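Glucose-resistance amylase regulator (Weissella paramesenteroides ATCC 33313, PDB 4RK6) probably acts as a LacI-family, DNA-binding regulator of transcription whose sugar-binding core is seen here with D-glucose bound. Local coordinates at residues Val92-Thr96 / Ala97-Glu101; Ile250-Gln253 / Leu254-Asp257; Gln242-Pro245 / Glu246-Arg249. All coordinates share one frame; numbering follows the deposited sequence.

How the contacts relate
Contacts 2 and 3 are consecutive parts of helix 244-257, their centres 12 Å apart, whereas contact 1 is the end of strand 91-95 and the loop that leaves it. Contact 1 lies 13 Å from contact 2 and 14 Å from contact 3, centre to centre, and packs on both: Leu95 CD1 is 3.6 Å from Ala251 CB, and Leu95 CG is 4.1 Å from Ile247 CG2. Glucose is hydrogen-bonded by Thr96 of contact 1 and Gln242 of contact 3. Contact 2 is set back from it, the side chain of Ala251 being about 13 Å away, so the helix runs from the sugar pocket out along the sheet.

Contact 1. Residues Val92-Thr96 / Ala97-Glu101. With GLC (alpha-D-glucopyranose), chain C.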
# COMPACT_ATOMS: atom_id res chain seq x y z
N VAL A 92 -11.12 -0.12 24.38
CA VAL A 92 -10.79 -0.96 23.24
C VAL A 92 -11.95 -0.86 22.29
O VAL A 92 -13.08 -1.07 22.69
CB VAL A 92 -10.53 -2.43 23.64
CG1 VAL A 92 -10.16 -3.25 22.43
CG2 VAL A 92 -9.44 -2.52 24.69
N ILE A 93 -11.66 -0.53 21.04
CA ILE A 93 -12.66 -0.39 20.01
C ILE A 93 -12.15 -1.11 18.77
O ILE A 93 -11.00 -0.96 18.43
CB ILE A 93 -12.94 1.09 19.72
CG1 ILE A 93 -13.58 1.75 20.94
CG2 ILE A 93 -13.83 1.24 18.50
CD1 ILE A 93 -13.59 3.26 20.90
N SER A 94 -13.01 -1.89 18.13
CA SER A 94 -12.61 -2.60 16.90
C SER A 94 -13.17 -1.94 15.65
O SER A 94 -14.25 -1.34 15.66
CB SER A 94 -12.94 -4.09 16.97
OG SER A 94 -14.32 -4.33 17.04
N LEU A 95 -12.40 -2.03 14.57
CA LEU A 95 -12.67 -1.33 13.32
C LEU A 95 -12.73 -2.32 12.16
O LEU A 95 -11.83 -3.11 11.97
CB LEU A 95 -11.60 -0.28 13.07
CG LEU A 95 -11.70 1.03 13.88
CD1 LEU A 95 -11.62 0.86 15.37
CD2 LEU A 95 -10.59 1.96 13.43
N THR A 96 -13.84 -2.27 11.43
CA THR A 96 -14.14 -3.12 10.26
C THR A 96 -14.50 -4.55 10.66
O THR A 96 -14.73 -5.40 9.82
CB THR A 96 -13.02 -3.12 9.19
OG1 THR A 96 -11.96 -4.01 9.56
CG2 THR A 96 -12.48 -1.73 8.95
N ALA A 97 -14.64 -4.78 11.96
CA ALA A 97 -14.86 -6.11 12.48
C ALA A 97 -15.39 -5.99 13.89
O ALA A 97 -15.02 -5.09 14.62
CB ALA A 97 -13.55 -6.89 12.46
N LEU A 98 -16.23 -6.95 14.27
CA LEU A 98 -16.80 -6.99 15.58
C LEU A 98 -16.04 -8.08 16.35
O LEU A 98 -16.38 -9.25 16.26
CB LEU A 98 -18.31 -7.25 15.45
CG LEU A 98 -18.98 -6.50 14.27
CD1 LEU A 98 -20.14 -7.26 13.65
CD2 LEU A 98 -19.39 -5.09 14.64
N LEU A 99 -14.99 -7.68 17.05
CA LEU A 99 -14.05 -8.60 17.70
C LEU A 99 -14.62 -9.27 18.95
O LEU A 99 -14.36 -10.43 19.20
CB LEU A 99 -12.75 -7.90 18.08
CG LEU A 99 -11.82 -7.63 16.90
CD1 LEU A 99 -10.56 -6.94 17.41
CD2 LEU A 99 -11.47 -8.92 16.17
N SER A 100 -15.33 -8.49 19.76
CA SER A 100 -15.89 -9.00 21.00
C SER A 100 -17.16 -8.28 21.36
O SER A 100 -17.31 -7.09 21.14
CB SER A 100 -14.90 -8.87 22.15
OG SER A 100 -15.56 -9.13 23.39
N GLU A 101 -18.10 -9.05 21.91
CA GLU A 101 -19.31 -8.52 22.53
C GLU A 101 -19.07 -7.50 23.66
O GLU A 101 -19.96 -6.70 23.99
CB GLU A 101 -20.18 -9.70 23.04
CG GLU A 101 -19.55 -10.57 24.13
CD GLU A 101 -18.42 -11.49 23.65
OE1 GLU A 101 -17.63 -11.95 24.50
OE2 GLU A 101 -18.29 -11.75 22.43
C1 GLC C . -10.30 -6.70 6.18
C2 GLC C . -11.45 -5.75 6.48
C3 GLC C . -12.50 -5.72 5.39
C4 GLC C . -11.82 -5.58 4.02
C5 GLC C . -10.91 -6.79 3.83
C6 GLC C . -10.16 -6.74 2.50
O1 GLC C . -10.72 -7.96 6.53
O2 GLC C . -12.11 -6.12 7.69
O3 GLC C . -13.31 -4.58 5.66
O4 GLC C . -12.78 -5.47 3.02
O5 GLC C . -9.91 -6.81 4.82
O6 GLC C . -9.34 -5.61 2.43
O HOH W 1 -16.66 -5.56 18.63
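Ser94 faces the loop that doubles back beside its strand, and its hydroxyl points at the backbone of Ala97 and Leu99. OG donates to Ala97 O at 2.6 Å, a short bond that approaches the acceptor at a C=O...OG angle of 148°. In the other direction Leu99 N donates to Ser94 OG; this bond is weak at 3.4 Å, although it is almost straight (172° at the hydrogen). Water 1 gives OG a further hydrogen and donates its second to Ser100 O at 3.0 Å, tying the loop to the strand one step further on. One hydroxyl therefore makes one donor and two acceptor contacts. The torsion behind this is a chi1 of 64°, which puts OG between the backbone N and the carbonyl carbon, within reach of Ala97 O and Leu99 N. The CB of Ser94 itself points toward the loop, and there the contact is apolar: Leu99 CG reaches Ser94 CB at 3.7 Å, with CD1 at a similar separation.

Thr96 turns its CB the other way, toward the sugar. Its hydroxyl is used both as donor and as acceptor: Thr96 OG1 donates to Leu95 O at 2.6 Å, and glucose O2 donates to Thr96 OG1 at 2.8 Å. The first bond directs the hydroxyl hydrogen to Leu95 O, so that OG1 serves the sugar as an acceptor.

Strand 91-95 lies between strands 69-72 and 104-108, bonded through its backbone to Val70 and Met72 on one and to Ser104 and Val106 on the other. Helix 24-39 packs on Leu95 and Thr96 through Ile28, with Phe24 also on Thr96, while Leu99 leans on Met72 and Leu98 extends to Ala105 and Thr107 of strand 104-108.

Contact 2. Residues Ile250-Gln253 / Leu254-Asp257; sequences IAMQ and LFLD
Gln253 and Asp257, one helical turn apart, are joined by a side-chain hydrogen bond: NE2 donates to Asp257 OD1 at 3.0 Å. Gln253 starts with CG anti to its backbone N and then bends at chi2 (62°), which carries the amide forward along the helix, toward Asp257. In Asp257 a chi1 of -72° sets CG anti to the carbonyl carbon and lays the carboxylate alongside the end of Gln253. The two flat groups are not coplanar. OD1 lies close to the plane of the amide, yet NE2 stands above the carboxylate, 41° out of its plane.

Met252, a selenomethionine in this crystal, is built on the same pattern of an anti first torsion and a bend at chi2. That shape carries its terminal methyl forward, toward two side chains of the next turn. CE touches Leu256 CD2 at 3.6 Å, and it also meets the edge of the Phe255 ring, in the ring plane, with CD2 at 3.9 Å. The selenium is placed obliquely, SE lying 5.3 Å from the centre of the Phe255 ring and 72° off the ring normal. Met252 and Phe255 run side by side in the same direction, so the contact is lateral and not a stack.

Beneath the side chains the main chain keeps regular i to i+4 bonding: Leu254 N to Ile250 O and Leu256 N to Met252 O are 2.8 and 2.9 Å long.

Met252 also lies against Thr35 and Ser39 of helix 24-39, and Phe255 against Ile93. The arrangement is that of an alpha-helix packed on a parallel sheet, as in the periplasmic-binding-protein-like fold, with a Met-aromatic contact where the helix meets helix 24-39 through Met252 and strand 91-95 through Phe255.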
# COMPACT_ATOMS: atom_id res chain seq x y z
N ILE A 250 -14.80 8.11 13.23
CA ILE A 250 -15.93 7.77 14.11
C ILE A 250 -15.46 6.90 15.28
O ILE A 250 -15.91 7.10 16.42
CB ILE A 250 -17.07 7.14 13.29
CG1 ILE A 250 -17.65 8.19 12.31
CG2 ILE A 250 -18.18 6.59 14.17
CD1 ILE A 250 -18.29 9.41 12.94
N ALA A 251 -14.55 5.97 15.03
CA ALA A 251 -13.98 5.20 16.15
C ALA A 251 -13.30 6.12 17.19
O ALA A 251 -13.50 5.99 18.39
CB ALA A 251 -12.99 4.16 15.64
N MSE A 252 -12.53 7.09 16.73
CA MSE A 252 -11.87 8.01 17.64
C MSE A 252 -12.91 8.88 18.32
O MSE A 252 -12.83 9.13 19.53
CB MSE A 252 -10.80 8.84 16.91
CG MSE A 252 -9.99 9.73 17.84
SE MSE A 252 -9.05 8.79 19.26
CE MSE A 252 -8.54 10.34 20.38
N GLN A 253 -13.92 9.31 17.57
CA GLN A 253 -14.97 10.14 18.18
C GLN A 253 -15.76 9.40 19.26
O GLN A 253 -16.16 9.98 20.27
CB GLN A 253 -15.95 10.67 17.12
CG GLN A 253 -16.72 11.88 17.62
CD GLN A 253 -15.79 13.03 17.91
OE1 GLN A 253 -14.90 13.35 17.11
NE2 GLN A 253 -15.97 13.66 19.07
N LEU A 254 -16.02 8.12 19.02
CA LEU A 254 -16.66 7.29 20.01
C LEU A 254 -15.87 7.29 21.31
O LEU A 254 -16.44 7.46 22.40
CB LEU A 254 -16.83 5.87 19.46
CG LEU A 254 -17.70 4.90 20.24
CD1 LEU A 254 -19.13 5.41 20.28
CD2 LEU A 254 -17.65 3.53 19.56
N PHE A 255 -14.55 7.16 21.21
CA PHE A 255 -13.70 7.18 22.39
C PHE A 255 -13.75 8.54 23.07
O PHE A 255 -13.93 8.63 24.31
CB PHE A 255 -12.25 6.80 22.04
CG PHE A 255 -11.26 7.09 23.14
CD1 PHE A 255 -11.32 6.41 24.35
CD2 PHE A 255 -10.29 8.07 22.99
CE1 PHE A 255 -10.45 6.69 25.38
CE2 PHE A 255 -9.39 8.34 24.01
CZ PHE A 255 -9.47 7.66 25.21
N LEU A 256 -13.61 9.59 22.28
CA LEU A 256 -13.63 10.95 22.83
C LEU A 256 -14.97 11.28 23.53
O LEU A 256 -14.99 11.99 24.53
CB LEU A 256 -13.34 11.99 21.76
CG LEU A 256 -11.91 11.96 21.21
CD1 LEU A 256 -11.81 12.82 19.96
CD2 LEU A 256 -10.91 12.37 22.27
N ASP A 257 -16.06 10.75 22.99
CA ASP A 257 -17.41 11.08 23.47
C ASP A 257 -17.85 10.22 24.66
O ASP A 257 -18.84 10.55 25.29
CB ASP A 257 -18.42 10.91 22.35
CG ASP A 257 -18.31 11.99 21.29
OD1 ASP A 257 -17.59 12.97 21.48
OD2 ASP A 257 -19.00 11.83 20.26

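Contact 3. Residues Gln242-Pro245 / Glu246-Arg249. With GLC (alpha-D-glucopyranose), chain C.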
# COMPACT_ATOMS: atom_id res chain seq x y z
N GLN A 242 -15.76 1.35 0.61
CA GLN A 242 -15.88 1.62 2.06
C GLN A 242 -15.29 2.98 2.37
O GLN A 242 -14.31 3.42 1.76
CB GLN A 242 -15.13 0.57 2.87
CG GLN A 242 -15.58 -0.85 2.60
CD GLN A 242 -15.21 -1.78 3.75
OE1 GLN A 242 -15.58 -1.54 4.89
NE2 GLN A 242 -14.43 -2.81 3.46
N ASP A 243 -15.89 3.65 3.34
CA ASP A 243 -15.37 4.92 3.78
C ASP A 243 -14.40 4.72 4.94
O ASP A 243 -14.75 4.95 6.10
CB ASP A 243 -16.55 5.84 4.14
CG ASP A 243 -16.15 7.32 4.22
OD1 ASP A 243 -14.95 7.63 4.27
OD2 ASP A 243 -17.09 8.16 4.23
N PHE A 244 -13.18 4.26 4.63
CA PHE A 244 -12.23 3.89 5.68
C PHE A 244 -11.84 5.08 6.56
O PHE A 244 -11.72 4.95 7.77
CB PHE A 244 -10.97 3.22 5.11
CG PHE A 244 -11.23 1.86 4.53
CD1 PHE A 244 -11.68 0.82 5.33
CD2 PHE A 244 -11.06 1.63 3.17
CE1 PHE A 244 -11.94 -0.43 4.78
CE2 PHE A 244 -11.32 0.38 2.62
CZ PHE A 244 -11.75 -0.65 3.44
N PRO A 245 -11.63 6.26 5.95
CA PRO A 245 -11.29 7.36 6.84
C PRO A 245 -12.44 7.68 7.79
O PRO A 245 -12.14 7.99 8.95
CB PRO A 245 -10.98 8.53 5.89
CG PRO A 245 -10.70 7.87 4.56
CD PRO A 245 -11.57 6.64 4.53
N GLU A 246 -13.69 7.58 7.35
CA GLU A 246 -14.83 7.85 8.23
C GLU A 246 -14.87 6.81 9.36
O GLU A 246 -15.10 7.15 10.53
CB GLU A 246 -16.13 7.91 7.47
CG GLU A 246 -17.34 8.18 8.34
CD GLU A 246 -17.39 9.59 8.91
OE1 GLU A 246 -16.48 10.42 8.66
OE2 GLU A 246 -18.40 9.85 9.60
N ILE A 247 -14.61 5.55 9.03
CA ILE A 247 -14.50 4.52 10.08
C ILE A 247 -13.49 4.93 11.16
O ILE A 247 -13.78 4.84 12.34
CB ILE A 247 -14.18 3.13 9.48
CG1 ILE A 247 -15.36 2.65 8.64
CG2 ILE A 247 -13.83 2.12 10.57
CD1 ILE A 247 -15.03 1.51 7.69
N GLY A 248 -12.32 5.40 10.74
CA GLY A 248 -11.30 5.86 11.67
C GLY A 248 -11.77 7.07 12.48
O GLY A 248 -11.63 7.09 13.70
N ARG A 249 -12.33 8.07 11.81
CA ARG A 249 -12.78 9.27 12.54
C ARG A 249 -13.84 8.94 13.60
O ARG A 249 -13.78 9.44 14.74
CB ARG A 249 -13.36 10.32 11.58
CG ARG A 249 -12.33 11.00 10.70
CD ARG A 249 -12.94 12.21 10.00
NE ARG A 249 -13.89 11.83 8.96
CZ ARG A 249 -13.56 11.54 7.69
NH1 ARG A 249 -12.30 11.61 7.27
NH2 ARG A 249 -14.51 11.21 6.84
C1 GLC C . -10.30 -6.70 6.18
C2 GLC C . -11.45 -5.75 6.48
C3 GLC C . -12.50 -5.72 5.39
C4 GLC C . -11.82 -5.58 4.02
C5 GLC C . -10.91 -6.79 3.83
C6 GLC C . -10.16 -6.74 2.50
O1 GLC C . -10.72 -7.96 6.53
O2 GLC C . -12.11 -6.12 7.69
O3 GLC C . -13.31 -4.58 5.66
O4 GLC C . -12.78 -5.47 3.02
O5 GLC C . -9.91 -6.81 4.82
O6 GLC C . -9.34 -5.61 2.43
O HOH W 2 -14.10 10.19 4.30
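Asp243 caps the helix that starts at Phe244, its carboxylate folded over Glu246. OD1 accepts from Glu246 N in a weak capping bond of 3.3 Å, and also accepts a shorter bond from water 2, 2.7 Å. CG anti to the backbone N (chi1 -163°) brings the carboxylate round to this position. The backbone oxygen is satisfied separately, by Ile247 N at 3.0 Å.

Water 2 also accepts from Arg249 NH2, linking cap and guanidinium, whose charges are otherwise apart: Asp243 OD1 lies 4.4 Å from NH2 and well out of the guanidinium plane. Arg249 spends NE and NH2 together on one atom, Glu246 OE1, in a side-on salt bridge whose NH2 arm is 2.8 Å long. Its third nitrogen, NH1, bridges to Glu34 of helix 24-39. One face of the guanidinium rests on the backbone of Pro245 and Glu246, and NH1 touches Pro245 CB.

At the other end Gln242 NE2 donates to glucose O3 at 3.0 Å, nearly straight at 175°. The amide is also held by Asp225, which accepts from NE2, and by Ser108, bonded to OE1. Phe244 presents its ring edge to the same O3, and a face to Gln242 CB.

The chemistry thus divides: an amide fixed by protein partners at both ends is probably preset for the sugar hydroxyl, while the arginine, salt-bridged to Glu246 and Glu34 and linked through water to the cap of Asp243, ties the first helical turn to helix 24-39.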